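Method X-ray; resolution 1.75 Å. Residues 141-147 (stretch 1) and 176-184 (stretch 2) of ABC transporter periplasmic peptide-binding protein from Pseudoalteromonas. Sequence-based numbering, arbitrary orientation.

Stretch 1 141-147: PYFQSVG
Stretch 2 176-184: ANMATDFAV

A tyrosine can pack through its ring and hydrogen-bond through its hydroxyl at once, so a single side chain can serve both the apolar and the polar part of a contact. The contact between residues 141-147 and 176-184 of this periplasmic peptide-binding protein is a compact example, burying 335 Å² counted over both sides.

The first stretch is helical from Pro141 to Ser145, with phi/psi near -60/-45. Ser145 N bonds to Pro141 O at 3.0 Å and Val146 N to Tyr142 O at 3.2 Å, and Ser145 OG (chi1 m) reaches the same Pro141 O at 2.8 Å. A Schellman motif ends the helix: Gly147 takes positive phi (78/48), a conformation that favours glycine, while Gly147 N bonds to Gln144 O at 3.1 Å. The second stretch enters as the end of a helix. Ala179 (-104/10) and Thr180 (-81/162) lead into a type I turn from Thr180 to Ala183, closed by Ala183 N to Thr180 O at 3.0 Å, with Asp181 at -63/-14 and Phe182 at -84/-18. Thr180 OG1 (chi1 p) is tied back to Asn177 O at 2.9 Å.

Tyr142 gives up the most surface, 88 Å². Tyr142 CA lies 7.2 Å from Phe182 CA, the pair that sets the register, and the CA-to-CB bonds of both residues point toward the opposing stretch. With Tyr142 at chi1 -176° (t), chi2 76°, and Phe182 at chi1 -44° (m), chi2 -69°, the ring planes lie 21° apart with centroids separated by 4.7 Å. The rings are slid so far that they barely overlap. The offset places Tyr142 CB over the face of the Phe182 ring, 3.9 Å from its centroid and 24° off the normal, a CH-pi contact; Phe182 CD2 in turn sits over a face of the tyrosine ring, 3.3 Å from Tyr142 CG.

The far end of the tyrosine supplies the polar anchor. Tyr142 OH donates to Asn177 OD1 across a very short 2.4 Å, near the plane of the phenol ring. The CA-to-CB bond of Asn177 points toward the first stretch, with chi1 -68° (m), chi2 -39°.

Phe143 (chi1 -62°, m; chi2 -71°) shows how a sideways CA-to-CB bond can still serve a contact: the end of its ring comes nearer, presenting its edge to the turn. Phe143 CZ lies 3.5 Å from Phe182 O and 3.9 Å from Ala183 CA, while Phe143 CE2 packs 3.7 Å from Phe182 CB. Phe182 thus touches both aromatic neighbours.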

ATOM      1  N   PRO A 141       1.012  -7.633  -8.046  1.00 19.66           N
ATOM      2  CA  PRO A 141      -0.153  -7.735  -7.156  1.00 16.91           C
ATOM      3  C   PRO A 141      -1.134  -6.559  -7.216  1.00 17.62           C
ATOM      4  O   PRO A 141      -2.331  -6.806  -7.290  1.00 18.01           O
ATOM      5  CB  PRO A 141       0.466  -7.902  -5.760  1.00 17.98           C
ATOM      6  CG  PRO A 141       1.897  -7.492  -5.894  1.00 16.47           C
ATOM      7  CD  PRO A 141       2.292  -7.710  -7.315  1.00 16.50           C
ATOM      8  N   TYR A 142      -0.676  -5.314  -7.178  1.00 18.41           N
ATOM      9  CA  TYR A 142      -1.643  -4.224  -7.251  1.00 17.61           C
ATOM     10  C   TYR A 142      -2.484  -4.360  -8.528  1.00 15.40           C
ATOM     11  O   TYR A 142      -3.714  -4.351  -8.504  1.00 15.66           O
ATOM     12  CB  TYR A 142      -0.977  -2.841  -7.219  1.00 16.34           C
ATOM     13  CG  TYR A 142      -2.029  -1.758  -7.206  1.00 15.75           C
ATOM     14  CD1 TYR A 142      -2.733  -1.480  -6.044  1.00 15.43           C
ATOM     15  CD2 TYR A 142      -2.365  -1.064  -8.361  1.00 14.80           C
ATOM     16  CE1 TYR A 142      -3.714  -0.530  -6.022  1.00 18.47           C
ATOM     17  CE2 TYR A 142      -3.351  -0.103  -8.348  1.00 16.67           C
ATOM     18  CZ  TYR A 142      -4.029   0.152  -7.175  1.00 17.41           C
ATOM     19  OH  TYR A 142      -5.016   1.109  -7.138  1.00 18.51           O
ATOM     20  N   PHE A 143      -1.787  -4.495  -9.641  1.00 16.11           N
ATOM     21  CA  PHE A 143      -2.409  -4.512 -10.949  1.00 18.02           C
ATOM     22  C   PHE A 143      -3.314  -5.723 -11.181  1.00 16.86           C
ATOM     23  O   PHE A 143      -4.422  -5.588 -11.689  1.00 19.14           O
ATOM     24  CB  PHE A 143      -1.324  -4.408 -12.005  1.00 15.20           C
ATOM     25  CG  PHE A 143      -0.541  -3.123 -11.927  1.00 17.62           C
ATOM     26  CD1 PHE A 143      -1.133  -1.913 -12.289  1.00 17.45           C
ATOM     27  CD2 PHE A 143       0.776  -3.118 -11.494  1.00 16.02           C
ATOM     28  CE1 PHE A 143      -0.414  -0.721 -12.230  1.00 17.97           C
ATOM     29  CE2 PHE A 143       1.507  -1.928 -11.436  1.00 18.76           C
ATOM     30  CZ  PHE A 143       0.913  -0.732 -11.799  1.00 18.05           C
ATOM     31  N   GLN A 144      -2.861  -6.905 -10.798  1.00 17.37           N
ATOM     32  CA  GLN A 144      -3.717  -8.074 -10.898  1.00 17.60           C
ATOM     33  C   GLN A 144      -4.957  -7.928 -10.010  1.00 18.35           C
ATOM     34  O   GLN A 144      -6.054  -8.281 -10.419  1.00 18.57           O
ATOM     35  CB  GLN A 144      -2.929  -9.348 -10.598  1.00 17.43           C
ATOM     36  CG  GLN A 144      -1.681  -9.463 -11.487  1.00 23.25           C
ATOM     37  CD  GLN A 144      -0.735 -10.605 -11.112  1.00 24.99           C
ATOM     38  OE1 GLN A 144      -0.802 -11.166 -10.016  1.00 31.17           O
ATOM     39  NE2 GLN A 144       0.160 -10.946 -12.038  1.00 27.11           N
ATOM     40  N   SER A 145      -4.794  -7.361  -8.819  1.00 17.35           N
ATOM     41  CA  SER A 145      -5.913  -7.152  -7.904  1.00 18.57           C
ATOM     42  C   SER A 145      -7.019  -6.260  -8.469  1.00 18.07           C
ATOM     43  O   SER A 145      -8.187  -6.464  -8.177  1.00 20.67           O
ATOM     44  CB  SER A 145      -5.427  -6.570  -6.575  1.00 16.89           C
ATOM     45  OG  SER A 145      -4.636  -7.507  -5.878  1.00 20.08           O
ATOM     46  N   VAL A 146      -6.657  -5.263  -9.257  1.00 14.17           N
ATOM     47  CA  VAL A 146      -7.665  -4.379  -9.820  1.00 18.27           C
ATOM     48  C   VAL A 146      -8.019  -4.745 -11.262  1.00 23.00           C
ATOM     49  O   VAL A 146      -8.777  -4.030 -11.926  1.00 23.68           O
ATOM     50  CB  VAL A 146      -7.240  -2.910  -9.745  1.00 14.76           C
ATOM     51  CG1 VAL A 146      -6.958  -2.534  -8.295  1.00 17.39           C
ATOM     52  CG2 VAL A 146      -6.028  -2.670 -10.634  1.00 12.87           C
ATOM     53  N   GLY A 147      -7.460  -5.851 -11.748  1.00 20.80           N
ATOM     54  CA  GLY A 147      -7.862  -6.420 -13.024  1.00 21.77           C
ATOM     55  C   GLY A 147      -7.334  -5.748 -14.279  1.00 26.39           C
ATOM     56  O   GLY A 147      -8.088  -5.495 -15.215  1.00 27.95           O
ATOM     57  N   ALA A 176      -6.349   7.130 -11.695  1.00 22.42           N
ATOM     58  CA  ALA A 176      -5.937   7.030 -10.289  1.00 21.45           C
ATOM     59  C   ALA A 176      -4.949   5.887 -10.149  1.00 16.99           C
ATOM     60  O   ALA A 176      -3.905   6.027  -9.517  1.00 18.85           O
ATOM     61  CB  ALA A 176      -7.140   6.827  -9.372  1.00 17.58           C
ATOM     62  N   ASN A 177      -5.272   4.762 -10.766  1.00 18.61           N
ATOM     63  CA  ASN A 177      -4.381   3.607 -10.743  1.00 18.54           C
ATOM     64  C   ASN A 177      -3.059   3.861 -11.463  1.00 17.31           C
ATOM     65  O   ASN A 177      -2.028   3.332 -11.065  1.00 17.94           O
ATOM     66  CB  ASN A 177      -5.076   2.370 -11.305  1.00 14.73           C
ATOM     67  CG  ASN A 177      -6.181   1.876 -10.415  1.00 15.06           C
ATOM     68  OD1 ASN A 177      -6.065   1.888  -9.196  1.00 17.95           O
ATOM     69  ND2 ASN A 177      -7.266   1.441 -11.019  1.00 16.96           N
ATOM     70  N   MET A 178      -3.084   4.677 -12.513  1.00 18.08           N
ATOM     71  CA  MET A 178      -1.853   5.051 -13.211  1.00 17.14           C
ATOM     72  C   MET A 178      -1.012   6.074 -12.434  1.00 17.38           C
ATOM     73  O   MET A 178       0.141   6.342 -12.787  1.00 17.33           O
ATOM     74  CB  MET A 178      -2.146   5.569 -14.629  1.00 20.26           C
ATOM     75  CG  MET A 178      -2.806   4.552 -15.548  1.00 21.37           C
ATOM     76  SD  MET A 178      -1.763   3.117 -15.837  1.00 21.98           S
ATOM     77  CE  MET A 178      -0.391   3.891 -16.691  1.00 20.73           C
ATOM     78  N   ALA A 179      -1.587   6.635 -11.377  1.00 17.79           N
ATOM     79  CA  ALA A 179      -0.861   7.591 -10.554  1.00 16.64           C
ATOM     80  C   ALA A 179      -0.393   6.965  -9.246  1.00 18.80           C
ATOM     81  O   ALA A 179       0.062   7.668  -8.352  1.00 18.24           O
ATOM     82  CB  ALA A 179      -1.713   8.818 -10.280  1.00 17.68           C
ATOM     83  N   THR A 180      -0.511   5.647  -9.119  1.00 19.13           N
ATOM     84  CA  THR A 180      -0.059   4.986  -7.897  1.00 17.62           C
ATOM     85  C   THR A 180       1.446   4.784  -7.944  1.00 17.53           C
ATOM     86  O   THR A 180       2.057   4.861  -9.014  1.00 16.48           O
ATOM     87  CB  THR A 180      -0.767   3.634  -7.655  1.00 15.79           C
ATOM     88  OG1 THR A 180      -0.458   2.730  -8.723  1.00 19.17           O
ATOM     89  CG2 THR A 180      -2.272   3.825  -7.563  1.00 14.98           C
ATOM     90  N   ASP A 181       2.035   4.539  -6.778  1.00 17.32           N
ATOM     91  CA  ASP A 181       3.466   4.278  -6.666  1.00 17.86           C
ATOM     92  C   ASP A 181       3.913   3.014  -7.401  1.00 17.48           C
ATOM     93  O   ASP A 181       5.110   2.786  -7.585  1.00 16.15           O
ATOM     94  CB  ASP A 181       3.859   4.147  -5.194  1.00 18.63           C
ATOM     95  CG  ASP A 181       3.612   5.414  -4.405  1.00 21.46           C
ATOM     96  OD1 ASP A 181       4.136   6.477  -4.798  1.00 24.98           O
ATOM     97  OD2 ASP A 181       2.887   5.342  -3.396  1.00 23.49           O
ATOM     98  N   PHE A 182       2.956   2.181  -7.793  1.00 17.11           N
ATOM     99  CA  PHE A 182       3.262   0.939  -8.498  1.00 15.49           C
ATOM    100  C   PHE A 182       3.442   1.195  -9.997  1.00 18.72           C
ATOM    101  O   PHE A 182       4.040   0.376 -10.709  1.00 18.47           O
ATOM    102  CB  PHE A 182       2.150  -0.087  -8.263  1.00 17.91           C
ATOM    103  CG  PHE A 182       1.690  -0.155  -6.830  1.00 17.92           C
ATOM    104  CD1 PHE A 182       2.522  -0.668  -5.847  1.00 17.55           C
ATOM    105  CD2 PHE A 182       0.437   0.311  -6.462  1.00 16.27           C
ATOM    106  CE1 PHE A 182       2.110  -0.712  -4.539  1.00 14.57           C
ATOM    107  CE2 PHE A 182       0.022   0.258  -5.147  1.00 15.79           C
ATOM    108  CZ  PHE A 182       0.854  -0.252  -4.195  1.00 14.19           C
ATOM    109  N   ALA A 183       2.938   2.339 -10.462  1.00 17.05           N
ATOM    110  CA  ALA A 183       2.870   2.635 -11.890  1.00 15.52           C
ATOM    111  C   ALA A 183       4.089   3.389 -12.416  1.00 17.56           C
ATOM    112  O   ALA A 183       3.962   4.291 -13.252  1.00 18.27           O
ATOM    113  CB  ALA A 183       1.603   3.421 -12.182  1.00 16.94           C
ATOM    114  N   VAL A 184       5.276   3.025 -11.944  1.00 16.27           N
ATOM    115  CA  VAL A 184       6.470   3.765 -12.348  1.00 16.05           C
ATOM    116  C   VAL A 184       6.855   3.390 -13.754  1.00 15.86           C
ATOM    117  O   VAL A 184       6.424   2.357 -14.265  1.00 17.27           O
ATOM    118  CB  VAL A 184       7.660   3.492 -11.440  1.00 15.00           C
ATOM    119  CG1 VAL A 184       7.317   3.843  -9.993  1.00 16.70           C
ATOM    120  CG2 VAL A 184       8.111   2.049 -11.567  1.00 15.24           C
TER